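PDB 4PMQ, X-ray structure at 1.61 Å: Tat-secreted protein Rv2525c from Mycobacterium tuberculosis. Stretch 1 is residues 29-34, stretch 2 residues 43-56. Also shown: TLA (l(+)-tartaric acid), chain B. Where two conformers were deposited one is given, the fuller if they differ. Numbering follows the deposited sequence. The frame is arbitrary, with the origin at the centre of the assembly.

Stretch 1 29-34: IRYVSD
Stretch 2, residues 43-56: LGKPIQLSEARDLS

Residues 29-34 leave a β-strand (29-31, phi/psi near -100/130) and pass into a loop; residues 43-56 run as a loop to Gln48, the N-cap, and then as a helix from Leu49. The closest register is Val32 opposite Pro46, CA to CA 4.9 Å, and the contact buries 528 Å² summed over both sides. One backbone hydrogen bond joins the two stretches: Ile47 N donates to Tyr31 O (2.8 Å, 163°). Tyr31 O also lies 3.2 Å from Pro46 CA in a CA-H...O contact. Pro46 follows a cis peptide bond (phi/psi -90/165, C-gamma endo), and Pro46 N, 3.3 Å from Ser33 O, has no hydrogen to offer.

Arg30 is the buried polar centre. Its CA-to-CB bond points toward the second stretch, and chi1 to chi3 are all m (-62°, -67°, -69°) with chi4 at 109°, with the guanidinium placed to meet acceptors from two residues, Glu51 and Gly44, at its edge. On one side Arg30 NE donates to Glu51 OE2 (2.7 Å, 173°) and Arg30 NH2 to Glu51 OE1 (2.8 Å, 165°), a two-pronged salt bridge. On another, Arg30 NH1 and Arg30 NH2 each donate to Gly44 O, both at 2.9 Å, with more bent angles of 143° and 146°. All three guanidinium nitrogens thus find acceptors within the second stretch, and Glu51, in the helix with chi1 and chi2 t and chi3 -11°, has both carboxylate oxygens engaged. Ile47 (t, t) covers one guanidinium face with CB, while Ile47 CD1 reaches 3.9 Å from Arg30 CB. Ile47 CG2 packs 3.9 Å from Val32 CG1, an apolar contact.

The CA-to-CB bond of Tyr31 (chi1 m, chi2 -77°) points toward the second stretch, and the ring receives Lys45 on one face. With chi1 m and chi2 to chi4 t, the extended lysine lays Lys45 CE 3.8 Å from the centroid of the Tyr31 ring, 7° off the normal. Lys45 NZ stands 4.8 Å from the centroid of the Tyr31 ring in a cation-pi contact, so the long aliphatic chain and its charged end both serve. Lys45 NZ also donates to tartrate O4 (2.8 Å), weakly to tartrate O3 (3.4 Å), and to water 1 (3.0 Å), which in turn donates to Asp34 O (2.9 Å). Tartrate O3 donates to Tyr31 OH (2.9 Å); the ligand probably comes from the crystallisation liquor.

Gln48 O starts the helix, accepting from Ala52 N (3.1 Å) and weakly from Glu51 N (3.0 Å). Gln48 NE2 returns a weak hydrogen bond to Pro46 O (3.3 Å).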

ATOM      1  N   ILE A  29       3.665   4.202   5.313  1.00  5.87           N
ATOM      2  CA  ILE A  29       2.806   3.178   4.687  1.00  6.43           C
ATOM      3  C   ILE A  29       3.678   1.954   4.713  1.00 10.65           C
ATOM      4  O   ILE A  29       4.756   1.974   4.106  1.00  7.24           O
ATOM      5  CB  ILE A  29       2.328   3.532   3.235  1.00  8.78           C
ATOM      6  CG1 ILE A  29       1.616   4.904   3.176  1.00  8.54           C
ATOM      7  CG2 ILE A  29       1.406   2.409   2.730  1.00 11.87           C
ATOM      8  CD1 ILE A  29       1.518   5.497   1.824  1.00 10.52           C
ATOM      9  N   ARG A  30       3.252   0.917   5.432  1.00  6.72           N
ATOM     10  CA  ARG A  30       4.084  -0.232   5.716  1.00  6.77           C
ATOM     11  C   ARG A  30       3.485  -1.556   5.245  1.00  8.30           C
ATOM     12  O   ARG A  30       2.264  -1.749   5.236  1.00  5.62           O
ATOM     13  CB  ARG A  30       4.346  -0.257   7.243  1.00  8.89           C
ATOM     14  CG  ARG A  30       5.116   0.997   7.739  1.00 11.01           C
ATOM     15  CD  ARG A  30       6.540   1.044   7.193  1.00 10.55           C
ATOM     16  NE  ARG A  30       7.295  -0.030   7.824  1.00  7.89           N
ATOM     17  CZ  ARG A  30       7.712  -1.138   7.219  1.00 13.48           C
ATOM     18  NH1 ARG A  30       7.523  -1.305   5.907  1.00  8.89           N
ATOM     19  NH2 ARG A  30       8.328  -2.089   7.919  1.00 10.61           N
ATOM     20  N   TYR A  31       4.381  -2.496   4.874  1.00  6.21           N
ATOM     21  CA  TYR A  31       3.988  -3.759   4.299  1.00  5.09           C
ATOM     22  C   TYR A  31       3.463  -4.763   5.288  1.00  8.37           C
ATOM     23  O   TYR A  31       4.158  -5.137   6.246  1.00  9.45           O
ATOM     24  CB  TYR A  31       5.195  -4.394   3.599  1.00  4.78           C
ATOM     25  CG  TYR A  31       5.634  -3.619   2.391  1.00  6.11           C
ATOM     26  CD1 TYR A  31       4.931  -3.710   1.189  1.00  6.90           C
ATOM     27  CD2 TYR A  31       6.738  -2.770   2.445  1.00  7.75           C
ATOM     28  CE1 TYR A  31       5.339  -3.017   0.059  1.00  8.03           C
ATOM     29  CE2 TYR A  31       7.152  -2.057   1.317  1.00  8.82           C
ATOM     30  CZ  TYR A  31       6.450  -2.194   0.125  1.00 10.95           C
ATOM     31  OH  TYR A  31       6.834  -1.516  -1.008  1.00 14.61           O
ATOM     32  N   VAL A  32       2.289  -5.302   4.961  1.00  4.38           N
ATOM     33  CA  VAL A  32       1.718  -6.421   5.707  1.00  4.50           C
ATOM     34  C   VAL A  32       1.851  -7.667   4.793  1.00  8.53           C
ATOM     35  O   VAL A  32       0.897  -8.402   4.554  1.00  7.37           O
ATOM     36  CB  VAL A  32       0.279  -6.148   6.216  1.00  7.30           C
ATOM     37  CG1 VAL A  32       0.300  -5.076   7.310  1.00  7.42           C
ATOM     38  CG2 VAL A  32      -0.681  -5.748   5.078  1.00  6.11           C
ATOM     39  N   SER A  33       3.078  -7.882   4.289  1.00  6.97           N
ATOM     40  CA  SER A  33       3.420  -8.964   3.357  1.00  7.54           C
ATOM     41  C   SER A  33       4.690  -9.687   3.732  1.00  9.18           C
ATOM     42  O   SER A  33       5.572  -9.133   4.382  1.00  9.29           O
ATOM     43  CB  SER A  33       3.638  -8.391   1.962  1.00  9.91           C
ATOM     44  OG  SER A  33       2.521  -7.656   1.532  1.00 14.42           O
ATOM     45  N   ASP A  34       4.802 -10.933   3.271  1.00  7.71           N
ATOM     46  CA  ASP A  34       6.000 -11.740   3.446  1.00  7.81           C
ATOM     47  C   ASP A  34       7.053 -11.301   2.446  1.00  9.32           C
ATOM     48  O   ASP A  34       6.747 -10.588   1.481  1.00  6.91           O
ATOM     49  CB  ASP A  34       5.667 -13.223   3.228  1.00  8.83           C
ATOM     50  CG  ASP A  34       4.735 -13.791   4.290  1.00 15.17           C
ATOM     51  OD1 ASP A  34       5.082 -13.720   5.490  1.00 13.17           O
ATOM     52  OD2 ASP A  34       3.663 -14.293   3.922  1.00 21.61           O
ATOM     53  N   LEU A  43      13.995  -6.295   4.570  1.00 11.02           N
ATOM     54  CA  LEU A  43      13.842  -6.298   6.026  1.00 10.91           C
ATOM     55  C   LEU A  43      12.672  -5.434   6.476  1.00 10.72           C
ATOM     56  O   LEU A  43      12.212  -5.583   7.606  1.00  9.84           O
ATOM     57  CB  LEU A  43      15.153  -5.846   6.693  1.00 12.14           C
ATOM     58  CG  LEU A  43      16.357  -6.803   6.443  1.00 18.11           C
ATOM     59  CD1 LEU A  43      17.644  -6.272   7.103  1.00 20.76           C
ATOM     60  CD2 LEU A  43      16.061  -8.224   6.909  1.00 19.89           C
ATOM     61  N   GLY A  44      12.137  -4.613   5.566  1.00  8.64           N
ATOM     62  CA  GLY A  44      10.943  -3.821   5.855  1.00  9.06           C
ATOM     63  C   GLY A  44       9.652  -4.599   5.678  1.00 11.20           C
ATOM     64  O   GLY A  44       8.567  -4.030   5.828  1.00  9.67           O
ATOM     65  N   LYS A  45       9.740  -5.901   5.346  1.00  8.83           N
ATOM     66  CA  LYS A  45       8.533  -6.728   5.168  1.00  7.96           C
ATOM     67  C   LYS A  45       8.536  -7.929   6.115  1.00 11.66           C
ATOM     68  O   LYS A  45       9.470  -8.707   6.063  1.00 11.97           O
ATOM     69  CB  LYS A  45       8.463  -7.277   3.727  1.00  8.67           C
ATOM     70  CG  LYS A  45       8.371  -6.266   2.603  1.00 10.18           C
ATOM     71  CD  LYS A  45       8.006  -7.002   1.294  1.00  9.15           C
ATOM     72  CE  LYS A  45       7.878  -6.049   0.142  1.00 11.40           C
ATOM     73  NZ  LYS A  45       7.490  -6.797  -1.092  1.00  9.90           N
ATOM     74  N   PRO A  46       7.498  -8.183   6.909  1.00  9.25           N
ATOM     75  CA  PRO A  46       6.330  -7.343   7.176  1.00  8.68           C
ATOM     76  C   PRO A  46       6.591  -6.431   8.368  1.00 11.94           C
ATOM     77  O   PRO A  46       7.526  -6.686   9.144  1.00 12.48           O
ATOM     78  CB  PRO A  46       5.259  -8.382   7.548  1.00 10.23           C
ATOM     79  CG  PRO A  46       6.015  -9.534   8.170  1.00 15.29           C
ATOM     80  CD  PRO A  46       7.489  -9.390   7.769  1.00 10.71           C
ATOM     81  N   ILE A  47       5.768  -5.406   8.542  1.00  7.10           N
ATOM     82  CA  ILE A  47       5.839  -4.577   9.741  1.00  7.69           C
ATOM     83  C   ILE A  47       5.568  -5.480  10.949  1.00 10.35           C
ATOM     84  O   ILE A  47       4.644  -6.298  10.882  1.00  9.76           O
ATOM     85  CB  ILE A  47       4.850  -3.380   9.678  1.00  9.68           C
ATOM     86  CG1 ILE A  47       4.876  -2.575  11.001  1.00  8.82           C
ATOM     87  CG2 ILE A  47       3.415  -3.815   9.280  1.00  9.42           C
ATOM     88  CD1 ILE A  47       4.084  -1.185  11.016  1.00  7.52           C
ATOM     89  N   GLN A  48       6.372  -5.341  12.033  1.00  9.79           N
ATOM     90  CA  GLN A  48       6.169  -6.115  13.253  1.00  8.86           C
ATOM     91  C   GLN A  48       5.470  -5.247  14.309  1.00 11.36           C
ATOM     92  O   GLN A  48       5.547  -4.000  14.262  1.00  9.54           O
ATOM     93  CB  GLN A  48       7.514  -6.648  13.805  1.00 10.09           C
ATOM     94  CG  GLN A  48       8.364  -7.467  12.818  1.00 16.32           C
ATOM     95  CD  GLN A  48       7.746  -8.803  12.461  1.00 38.56           C
ATOM     96  OE1 GLN A  48       7.150  -9.500  13.295  1.00 34.14           O
ATOM     97  NE2 GLN A  48       7.932  -9.226  11.223  1.00 38.94           N
ATOM     98  N   LEU A  49       4.850  -5.907  15.317  1.00  7.10           N
ATOM     99  CA  LEU A  49       4.177  -5.169  16.383  1.00  7.82           C
ATOM    100  C   LEU A  49       5.080  -4.084  17.042  1.00 10.71           C
ATOM    101  O   LEU A  49       4.615  -2.954  17.260  1.00 10.23           O
ATOM    102  CB  LEU A  49       3.681  -6.151  17.442  1.00  8.35           C
ATOM    103  CG  LEU A  49       2.940  -5.533  18.654  1.00 12.97           C
ATOM    104  CD1 LEU A  49       1.629  -4.891  18.235  1.00 14.58           C
ATOM    105  CD2 LEU A  49       2.670  -6.605  19.722  1.00 15.22           C
ATOM    106  N   SER A  50       6.351  -4.423  17.311  1.00  9.47           N
ATOM    107  CA  SER A  50       7.290  -3.498  17.996  1.00  8.10           C
ATOM    108  C   SER A  50       7.510  -2.218  17.169  1.00 11.14           C
ATOM    109  O   SER A  50       7.575  -1.125  17.740  1.00 11.10           O
ATOM    110  CB  SER A  50       8.627  -4.175  18.263  1.00 11.53           C
ATOM    111  OG  SER A  50       9.239  -4.621  17.063  1.00 14.04           O
ATOM    112  N   GLU A  51       7.563  -2.352  15.829  1.00  8.39           N
ATOM    113  CA  GLU A  51       7.731  -1.173  14.965  1.00  7.88           C
ATOM    114  C   GLU A  51       6.452  -0.322  14.982  1.00 10.05           C
ATOM    115  O   GLU A  51       6.529   0.900  15.105  1.00  9.61           O
ATOM    116  CB  GLU A  51       8.052  -1.593  13.521  1.00  9.26           C
ATOM    117  CG  GLU A  51       8.177  -0.382  12.611  1.00 13.41           C
ATOM    118  CD  GLU A  51       8.174  -0.676  11.125  1.00 13.06           C
ATOM    119  OE1 GLU A  51       8.288  -1.857  10.717  1.00 10.11           O
ATOM    120  OE2 GLU A  51       8.088   0.303  10.359  1.00  8.84           O
ATOM    121  N   ALA A  52       5.266  -0.967  14.890  1.00  8.04           N
ATOM    122  CA  ALA A  52       3.981  -0.248  14.962  1.00  9.53           C
ATOM    123  C   ALA A  52       3.879   0.534  16.287  1.00 13.42           C
ATOM    124  O   ALA A  52       3.454   1.696  16.306  1.00 14.00           O
ATOM    125  CB  ALA A  52       2.831  -1.241  14.865  1.00 10.64           C
ATOM    126  N   ARG A  53       4.342  -0.083  17.381  1.00  8.56           N
ATOM    127  CA  ARG A  53       4.295   0.572  18.693  1.00  9.21           C
ATOM    128  C   ARG A  53       5.260   1.783  18.744  1.00 10.50           C
ATOM    129  O   ARG A  53       4.917   2.833  19.306  1.00 10.81           O
ATOM    130  CB  ARG A  53       4.603  -0.445  19.789  1.00  9.11           C
ATOM    131  CG  ARG A  53       3.410  -1.369  20.025  1.00 18.51           C
ATOM    132  CD  ARG A  53       3.543  -2.187  21.308  1.00 29.18           C
ATOM    133  NE  ARG A  53       3.679  -1.329  22.491  1.00 37.96           N
ATOM    134  CZ  ARG A  53       2.658  -0.802  23.164  1.00 46.78           C
ATOM    135  NH1 ARG A  53       1.407  -1.052  22.795  1.00 28.34           N
ATOM    136  NH2 ARG A  53       2.882  -0.037  24.223  1.00 29.16           N
ATOM    137  N   ASP A  54       6.384   1.674  18.035  1.00  7.53           N
ATOM    138  CA  ASP A  54       7.387   2.748  17.949  1.00  8.86           C
ATOM    139  C   ASP A  54       6.814   3.920  17.158  1.00 10.46           C
ATOM    140  O   ASP A  54       6.900   5.077  17.610  1.00 10.23           O
ATOM    141  CB  ASP A  54       8.676   2.228  17.294  1.00 10.85           C
ATOM    142  CG  ASP A  54       9.787   3.270  17.203  1.00 12.62           C
ATOM    143  OD1 ASP A  54       9.860   4.143  18.090  1.00 12.95           O
ATOM    144  OD2 ASP A  54      10.580   3.206  16.248  1.00 13.33           O
ATOM    145  N   LEU A  55       6.203   3.622  15.991  1.00  6.92           N
ATOM    146  CA  LEU A  55       5.589   4.676  15.164  1.00  6.41           C
ATOM    147  C   LEU A  55       4.469   5.404  15.928  1.00  9.33           C
ATOM    148  O   LEU A  55       4.514   6.633  16.056  1.00  9.25           O
ATOM    149  CB  LEU A  55       5.025   4.092  13.852  1.00  6.39           C
ATOM    150  CG  LEU A  55       6.062   3.543  12.886  1.00  9.44           C
ATOM    151  CD1 LEU A  55       5.428   2.719  11.776  1.00  9.38           C
ATOM    152  CD2 LEU A  55       6.842   4.670  12.270  1.00 10.48           C
ATOM    153  N   SER A  56       3.467   4.656  16.435  1.00  7.74           N
ATOM    154  CA  SER A  56       2.346   5.241  17.178  0.50  8.59           C
ATOM    155  C   SER A  56       2.840   6.013  18.404  1.00 13.86           C
ATOM    156  O   SER A  56       2.319   7.094  18.720  1.00 13.80           O
ATOM    157  CB  SER A  56       1.356   4.163  17.609  0.50 12.56           C
ATOM    158  OG  SER A  56       0.673   3.617  16.496  0.50 19.53           O
TER
HETATM  159  O1  TLA B 301       9.327  -0.458  -3.285  1.00 39.33           O
HETATM  160  O11 TLA B 301      11.188  -1.679  -2.937  1.00 37.69           O
HETATM  161  C1  TLA B 301       9.971  -1.491  -3.420  1.00 37.99           C
HETATM  162  C2  TLA B 301       9.415  -2.705  -4.159  1.00 34.13           C
HETATM  163  O2  TLA B 301       8.131  -2.439  -4.699  1.00 35.80           O
HETATM  164  C3  TLA B 301       9.334  -3.903  -3.206  1.00 30.67           C
HETATM  165  O3  TLA B 301       8.355  -3.694  -2.211  1.00 29.05           O
HETATM  166  C4  TLA B 301       9.049  -5.192  -3.968  1.00 28.20           C
HETATM  167  O4  TLA B 301       8.161  -5.958  -3.633  1.00 23.16           O
HETATM  168  O41 TLA B 301       9.906  -5.425  -4.927  1.00 27.86           O
HETATM  169  O   HOH W   1       7.856  -9.748  -1.027  1.00  8.98           O